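Local coordinates for probable branched-chain-amino-acid aminotransferase (Thermotoga maritima MSB8, PDB 3CSW), which probably catalyses the reversible, pyridoxal-phosphate-dependent transfer of amino groups from leucine, isoleucine or valine to 2-oxoglutarate, at residues D233-L237 / G261-L267; N71-S75 / L102-G107. All coordinates share one frame; numbering follows the deposited sequence.

Interaction 1 (D233-L237 / G261-L267); sequences DEMFL and GPVTATL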
ATOM      1  N   ASP A 233     -28.840  -1.836  -5.157  1.00 29.31           N
ATOM      2  CA  ASP A 233     -30.278  -1.541  -5.128  1.00 29.88           C
ATOM      3  C   ASP A 233     -30.671  -0.665  -3.924  1.00 30.67           C
ATOM      4  O   ASP A 233     -31.561   0.184  -4.040  1.00 33.29           O
ATOM      5  CB  ASP A 233     -31.118  -2.833  -5.103  1.00 31.79           C
ATOM      6  CG  ASP A 233     -30.850  -3.725  -6.289  1.00 28.58           C
ATOM      7  OD1 ASP A 233     -30.513  -3.191  -7.348  1.00 33.13           O
ATOM      8  OD2 ASP A 233     -30.959  -4.965  -6.161  1.00 33.89           O
ATOM      9  N   GLU A 234     -30.029  -0.895  -2.775  1.00 29.71           N
ATOM     10  CA  GLU A 234     -30.282  -0.140  -1.560  1.00 29.37           C
ATOM     11  C   GLU A 234     -28.978   0.076  -0.821  1.00 29.25           C
ATOM     12  O   GLU A 234     -28.052  -0.688  -0.975  1.00 27.97           O
ATOM     13  CB  GLU A 234     -31.250  -0.879  -0.593  1.00 30.10           C
ATOM     14  CG  GLU A 234     -32.445  -1.553  -1.236  1.00 29.88           C
ATOM     15  CD  GLU A 234     -33.383  -2.244  -0.246  1.00 31.19           C
ATOM     16  OE1 GLU A 234     -33.556  -1.741   0.875  1.00 33.16           O
ATOM     17  OE2 GLU A 234     -33.988  -3.274  -0.619  1.00 32.54           O
HETATM   18  N   MSE A 235     -28.949   1.111   0.015  1.00 30.47           N
HETATM   19  CA  MSE A 235     -27.849   1.374   0.928  1.00 29.17           C
HETATM   20  C   MSE A 235     -28.394   1.974   2.228  1.00 29.15           C
HETATM   21  O   MSE A 235     -29.405   2.679   2.219  1.00 31.44           O
HETATM   22  CB  MSE A 235     -26.846   2.308   0.252  1.00 31.79           C
HETATM   23  CG  MSE A 235     -25.657   2.751   1.109  1.00 26.74           C
HETATM   24 SE   MSE A 235     -24.442   3.907   0.138  0.75 21.72          SE
HETATM   25  CE  MSE A 235     -23.201   4.157   1.477  1.00 26.17           C
ATOM     26  N   PHE A 236     -27.765   1.642   3.355  1.00 29.18           N
ATOM     27  CA  PHE A 236     -28.121   2.225   4.657  1.00 26.32           C
ATOM     28  C   PHE A 236     -26.935   2.209   5.625  1.00 28.06           C
ATOM     29  O   PHE A 236     -25.937   1.498   5.402  1.00 26.89           O
ATOM     30  CB  PHE A 236     -29.387   1.582   5.271  1.00 27.68           C
ATOM     31  CG  PHE A 236     -29.234   0.126   5.739  1.00 26.88           C
ATOM     32  CD1 PHE A 236     -28.725  -0.166   7.004  1.00 29.92           C
ATOM     33  CD2 PHE A 236     -29.676  -0.930   4.944  1.00 30.96           C
ATOM     34  CE1 PHE A 236     -28.612  -1.484   7.444  1.00 28.70           C
ATOM     35  CE2 PHE A 236     -29.575  -2.250   5.377  1.00 31.30           C
ATOM     36  CZ  PHE A 236     -29.034  -2.525   6.636  1.00 28.45           C
ATOM     37  N   LEU A 237     -27.062   3.025   6.676  1.00 28.15           N
ATOM     38  CA  LEU A 237     -26.075   3.152   7.728  1.00 28.42           C
ATOM     39  C   LEU A 237     -26.628   2.622   9.037  1.00 30.56           C
ATOM     40  O   LEU A 237     -27.845   2.595   9.244  1.00 31.70           O
ATOM     41  CB  LEU A 237     -25.684   4.618   7.937  1.00 27.16           C
ATOM     42  CG  LEU A 237     -25.313   5.455   6.720  1.00 28.96           C
ATOM     43  CD1 LEU A 237     -25.113   6.927   7.122  1.00 26.75           C
ATOM     44  CD2 LEU A 237     -24.080   4.863   6.007  1.00 23.44           C
ATOM     45  N   GLY A 261     -35.864   1.424   0.168  1.00 33.25           N
ATOM     46  CA  GLY A 261     -36.092   0.128  -0.441  1.00 32.32           C
ATOM     47  C   GLY A 261     -36.662  -0.849   0.563  1.00 31.88           C
ATOM     48  O   GLY A 261     -36.607  -0.623   1.785  1.00 31.40           O
ATOM     49  N   PRO A 262     -37.179  -1.967   0.060  1.00 32.33           N
ATOM     50  CA  PRO A 262     -37.902  -2.963   0.865  1.00 31.94           C
ATOM     51  C   PRO A 262     -37.111  -3.712   1.934  1.00 31.07           C
ATOM     52  O   PRO A 262     -37.664  -4.020   2.994  1.00 29.96           O
ATOM     53  CB  PRO A 262     -38.455  -3.938  -0.186  1.00 32.95           C
ATOM     54  CG  PRO A 262     -37.600  -3.734  -1.399  1.00 32.67           C
ATOM     55  CD  PRO A 262     -37.113  -2.331  -1.367  1.00 32.03           C
ATOM     56  N   VAL A 263     -35.854  -4.052   1.663  1.00 32.63           N
ATOM     57  CA  VAL A 263     -35.044  -4.752   2.661  1.00 30.40           C
ATOM     58  C   VAL A 263     -34.739  -3.785   3.808  1.00 31.84           C
ATOM     59  O   VAL A 263     -34.851  -4.166   4.976  1.00 33.40           O
ATOM     60  CB  VAL A 263     -33.743  -5.374   2.046  1.00 31.03           C
ATOM     61  CG1 VAL A 263     -32.829  -5.944   3.125  1.00 29.30           C
ATOM     62  CG2 VAL A 263     -34.101  -6.446   1.023  1.00 27.82           C
ATOM     63  N   THR A 264     -34.382  -2.538   3.473  1.00 32.18           N
ATOM     64  CA  THR A 264     -34.072  -1.497   4.466  1.00 31.23           C
ATOM     65  C   THR A 264     -35.276  -1.213   5.343  1.00 32.34           C
ATOM     66  O   THR A 264     -35.141  -1.051   6.572  1.00 34.23           O
ATOM     67  CB  THR A 264     -33.685  -0.158   3.813  1.00 33.06           C
ATOM     68  OG1 THR A 264     -32.624  -0.362   2.871  1.00 33.11           O
ATOM     69  CG2 THR A 264     -33.272   0.902   4.866  1.00 28.10           C
ATOM     70  N   ALA A 265     -36.444  -1.142   4.700  1.00 33.08           N
ATOM     71  CA  ALA A 265     -37.715  -0.860   5.359  1.00 31.22           C
ATOM     72  C   ALA A 265     -38.109  -1.957   6.357  1.00 30.44           C
ATOM     73  O   ALA A 265     -38.547  -1.644   7.448  1.00 32.77           O
ATOM     74  CB  ALA A 265     -38.836  -0.638   4.297  1.00 30.75           C
ATOM     75  N   THR A 266     -37.953  -3.229   5.999  1.00 30.57           N
ATOM     76  CA  THR A 266     -38.242  -4.312   6.924  1.00 31.49           C
ATOM     77  C   THR A 266     -37.294  -4.301   8.108  1.00 32.62           C
ATOM     78  O   THR A 266     -37.709  -4.521   9.253  1.00 34.59           O
ATOM     79  CB  THR A 266     -38.082  -5.681   6.284  1.00 32.78           C
ATOM     80  OG1 THR A 266     -38.634  -5.654   4.973  1.00 41.27           O
ATOM     81  CG2 THR A 266     -38.822  -6.735   7.110  1.00 35.35           C
ATOM     82  N   LEU A 267     -36.013  -4.081   7.832  1.00 32.68           N
ATOM     83  CA  LEU A 267     -35.010  -4.074   8.890  1.00 33.62           C
ATOM     84  C   LEU A 267     -35.275  -2.926   9.862  1.00 35.11           C
ATOM     85  O   LEU A 267     -35.213  -3.131  11.082  1.00 35.83           O
ATOM     86  CB  LEU A 267     -33.574  -4.025   8.329  1.00 33.03           C
ATOM     87  CG  LEU A 267     -33.124  -5.278   7.558  1.00 30.87           C
ATOM     88  CD1 LEU A 267     -31.863  -5.022   6.723  1.00 26.28           C
ATOM     89  CD2 LEU A 267     -32.930  -6.498   8.480  1.00 30.23           C
TER
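E234 reaches from strand 234-237 to the opening turn of helix 262-267, where its carboxylate accepts hydrogen bonds from the backbone N-H groups of V263 and T264, a worked example of an acidic side chain meeting a helix start from a distant part of the chain. Its CG lies anti to the carbonyl carbon (chi1 -42°), and the chain runs extended beyond CG, which carries the carboxylate up to G261, the residue at the N-cap position. The two oxygens divide the work. OE2 of E234 accepts from V263 N at 3.0 Å through its syn lone pair, while P262 CD lies 3.3 Å from the same oxygen. OE1 of E234 takes two donors: T264 N at 2.8 Å, on the syn side and 16° out of the carboxylate plane, and T264 OG1 at 2.6 Å, on the anti lone pair. With OG1 beside its own backbone N (chi1 -53°), T264 can bring hydroxyl and amide to the same oxygen from its anti and syn sides.

Further along the strand, toward L267, the contact becomes apolar. F236, two residues on, has its CD2 3.6 Å from T264 OG1, which approaches the ring obliquely, and its CZ meets L267 CD1 at 3.8 Å. F183 of the adjacent strand stacks with this ring, V208 of helix 203-214 touches it, and L211 touches L267. E234 also belongs to a classic beta bulge, D233 and E234 facing V185.

Three bonds gripping a buried carboxylate fix its rotation, and the helix N-terminus would be expected to stabilise its negative charge.

Interaction 2 (N71-S75 / L102-G107); sequences NLPLS and LFPDSG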
ATOM      1  N   ASN A  71      -2.501  -1.276  27.809  1.00 76.87           N
ATOM      2  CA  ASN A  71      -2.283  -1.902  29.128  1.00 79.22           C
ATOM      3  C   ASN A  71      -2.714  -0.997  30.299  1.00 80.85           C
ATOM      4  O   ASN A  71      -2.193  -1.106  31.409  1.00 80.93           O
ATOM      5  CB  ASN A  71      -0.831  -2.363  29.275  1.00 79.57           C
ATOM      6  CG  ASN A  71      -0.471  -3.466  28.292  1.00 82.96           C
ATOM      7  OD1 ASN A  71      -1.107  -3.611  27.248  1.00 88.93           O
ATOM      8  ND2 ASN A  71       0.546  -4.252  28.624  1.00 84.80           N
ATOM      9  N   LEU A  72      -3.658  -0.096  30.013  1.00 82.80           N
ATOM     10  CA  LEU A  72      -4.308   0.768  30.995  1.00 83.28           C
ATOM     11  C   LEU A  72      -5.526  -0.051  31.364  1.00 83.94           C
ATOM     12  O   LEU A  72      -6.406  -0.249  30.521  1.00 84.38           O
ATOM     13  CB  LEU A  72      -4.722   2.121  30.352  1.00 84.12           C
ATOM     14  CG  LEU A  72      -5.750   3.117  30.964  1.00 83.87           C
ATOM     15  CD1 LEU A  72      -5.224   3.862  32.208  1.00 78.30           C
ATOM     16  CD2 LEU A  72      -6.229   4.148  29.906  1.00 81.02           C
ATOM     17  N   PRO A  73      -5.576  -0.582  32.597  1.00 84.12           N
ATOM     18  CA  PRO A  73      -6.764  -1.371  32.901  1.00 82.85           C
ATOM     19  C   PRO A  73      -7.952  -0.462  33.193  1.00 80.56           C
ATOM     20  O   PRO A  73      -7.789   0.736  33.483  1.00 80.21           O
ATOM     21  CB  PRO A  73      -6.357  -2.179  34.139  1.00 82.97           C
ATOM     22  CG  PRO A  73      -5.359  -1.319  34.828  1.00 85.23           C
ATOM     23  CD  PRO A  73      -4.656  -0.502  33.746  1.00 84.91           C
ATOM     24  N   LEU A  74      -9.139  -1.042  33.103  1.00 77.31           N
ATOM     25  CA  LEU A  74     -10.364  -0.306  33.324  1.00 73.85           C
ATOM     26  C   LEU A  74     -10.536  -0.172  34.837  1.00 71.96           C
ATOM     27  O   LEU A  74     -10.376  -1.147  35.574  1.00 71.69           O
ATOM     28  CB  LEU A  74     -11.535  -1.050  32.672  1.00 73.05           C
ATOM     29  CG  LEU A  74     -12.593  -0.188  31.997  1.00 70.33           C
ATOM     30  CD1 LEU A  74     -13.471  -1.068  31.133  1.00 70.49           C
ATOM     31  CD2 LEU A  74     -13.408   0.589  33.029  1.00 68.84           C
ATOM     32  N   SER A  75     -10.826   1.040  35.301  1.00 69.97           N
ATOM     33  CA  SER A  75     -11.001   1.292  36.740  1.00 67.83           C
ATOM     34  C   SER A  75     -12.352   0.785  37.245  1.00 63.67           C
ATOM     35  O   SER A  75     -12.426   0.158  38.298  1.00 64.11           O
ATOM     36  CB  SER A  75     -10.868   2.793  37.045  1.00 68.89           C
ATOM     37  OG  SER A  75     -11.855   3.561  36.364  1.00 69.83           O
ATOM     38  N   LEU A 102     -12.599   7.248  28.959  1.00 36.65           N
ATOM     39  CA  LEU A 102     -11.631   6.678  29.873  1.00 40.96           C
ATOM     40  C   LEU A 102     -10.300   7.391  29.627  1.00 42.33           C
ATOM     41  O   LEU A 102      -9.824   7.464  28.492  1.00 41.02           O
ATOM     42  CB  LEU A 102     -11.544   5.173  29.650  1.00 40.78           C
ATOM     43  CG  LEU A 102     -10.541   4.374  30.478  1.00 46.50           C
ATOM     44  CD1 LEU A 102     -10.889   4.410  31.969  1.00 49.26           C
ATOM     45  CD2 LEU A 102     -10.487   2.943  29.939  1.00 43.75           C
ATOM     46  N   PHE A 103      -9.721   7.939  30.689  1.00 45.31           N
ATOM     47  CA  PHE A 103      -8.544   8.797  30.567  1.00 49.50           C
ATOM     48  C   PHE A 103      -7.221   8.102  30.817  1.00 55.75           C
ATOM     49  O   PHE A 103      -7.123   7.228  31.687  1.00 52.64           O
ATOM     50  CB  PHE A 103      -8.674  10.062  31.434  1.00 48.50           C
ATOM     51  CG  PHE A 103      -9.711  11.006  30.926  1.00 47.04           C
ATOM     52  CD1 PHE A 103      -9.468  11.773  29.800  1.00 46.36           C
ATOM     53  CD2 PHE A 103     -10.954  11.082  31.525  1.00 42.30           C
ATOM     54  CE1 PHE A 103     -10.438  12.614  29.303  1.00 45.82           C
ATOM     55  CE2 PHE A 103     -11.921  11.923  31.035  1.00 47.32           C
ATOM     56  CZ  PHE A 103     -11.666  12.688  29.919  1.00 47.28           C
ATOM     57  N   PRO A 104      -6.186   8.545  30.055  1.00 64.75           N
ATOM     58  CA  PRO A 104      -4.862   7.926  29.965  1.00 67.38           C
ATOM     59  C   PRO A 104      -4.103   7.962  31.269  1.00 69.45           C
ATOM     60  O   PRO A 104      -4.040   9.015  31.924  1.00 69.09           O
ATOM     61  CB  PRO A 104      -4.125   8.767  28.908  1.00 68.44           C
ATOM     62  CG  PRO A 104      -4.891  10.049  28.782  1.00 68.20           C
ATOM     63  CD  PRO A 104      -6.282   9.773  29.224  1.00 65.82           C
ATOM     64  N   ASP A 105      -3.552   6.797  31.626  1.00 70.01           N
ATOM     65  CA  ASP A 105      -2.721   6.618  32.808  1.00 69.53           C
ATOM     66  C   ASP A 105      -3.566   6.658  34.089  1.00 67.17           C
ATOM     67  O   ASP A 105      -3.580   5.687  34.848  1.00 67.85           O
ATOM     68  CB  ASP A 105      -1.554   7.632  32.830  1.00 70.43           C
ATOM     69  CG  ASP A 105      -0.676   7.568  31.557  1.00 74.63           C
ATOM     70  OD1 ASP A 105      -1.077   6.934  30.553  1.00 72.27           O
ATOM     71  OD2 ASP A 105       0.426   8.168  31.561  1.00 80.83           O
ATOM     72  N   SER A 106      -4.295   7.750  34.308  1.00 64.34           N
ATOM     73  CA  SER A 106      -5.137   7.879  35.498  1.00 62.92           C
ATOM     74  C   SER A 106      -6.231   6.807  35.621  1.00 61.59           C
ATOM     75  O   SER A 106      -6.520   6.367  36.727  1.00 61.43           O
ATOM     76  CB  SER A 106      -5.767   9.282  35.579  1.00 62.80           C
ATOM     77  OG  SER A 106      -6.585   9.567  34.455  1.00 61.68           O
ATOM     78  N   GLY A 107      -6.836   6.395  34.506  1.00 59.84           N
ATOM     79  CA  GLY A 107      -7.966   5.456  34.547  1.00 59.30           C
ATOM     80  C   GLY A 107      -9.304   6.092  34.947  1.00 58.01           C
ATOM     81  O   GLY A 107     -10.315   5.392  35.065  1.00 58.15           O
TER
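L72 places CG anti to its backbone N (chi1 163°), and the side chain forks toward the turn at 102-107, one methyl to each limb. CD1 comes within 3.4 Å of D105 N and also lies near G107 N, while CD2 sits 3.7 Å from F103 O and 4.0 Å from P104 CA. A leucine thus packs chiefly against backbone, across a bend whose own hydrogen bond joins G107 N to F103 O at 3.0 Å. S75 holds OG between its backbone N and carbonyl carbon (chi1 61°), from where the hydroxyl donates to G107 O at 2.7 Å. The donor is tilted out of the carbonyl plane, with a C=O...OG angle of 153°.

L102 packs against both leucines of the other segment: its CG is 4.4 Å from L72 CD2, and its CD2 is 4.3 Å from L74 CG. A67 of helix 56-68 adjoins L102, and Y60 and K64 of that helix adjoin L74. Facing away from segment 71-75, D105 forms a salt bridge with R157 of the second subunit, and F103 packs on L38 of that subunit.

G107 has a positive phi, a conformation favoured by glycine, as the bend passes into strand 109-115. This is a beta-hairpin connection between antiparallel strands 96-102 and 109-115, packed against the loop joining helices 56-68 and 78-89 in the class-IV aminotransferase fold.

The two interactions lie on opposite sides of the chain's centre, their centres about 40 Å apart and their nearest atoms about 25 Å apart, and they share no secondary-structure element. Interaction 1 is largely buried and joins a sheet strand to a helix start, with a carboxylate as the central group. Interaction 2 is only partly buried and joins two loops, where a leucine side chain packs against backbone and a single hydroxyl-to-carbonyl bond adds polarity. No other chain of the assembly touches interaction 1, whereas interaction 2 also meets the second subunit. In this pair the buried carboxylate is met by three N-H and O-H donors, whereas the turn is packed mainly through its main chain.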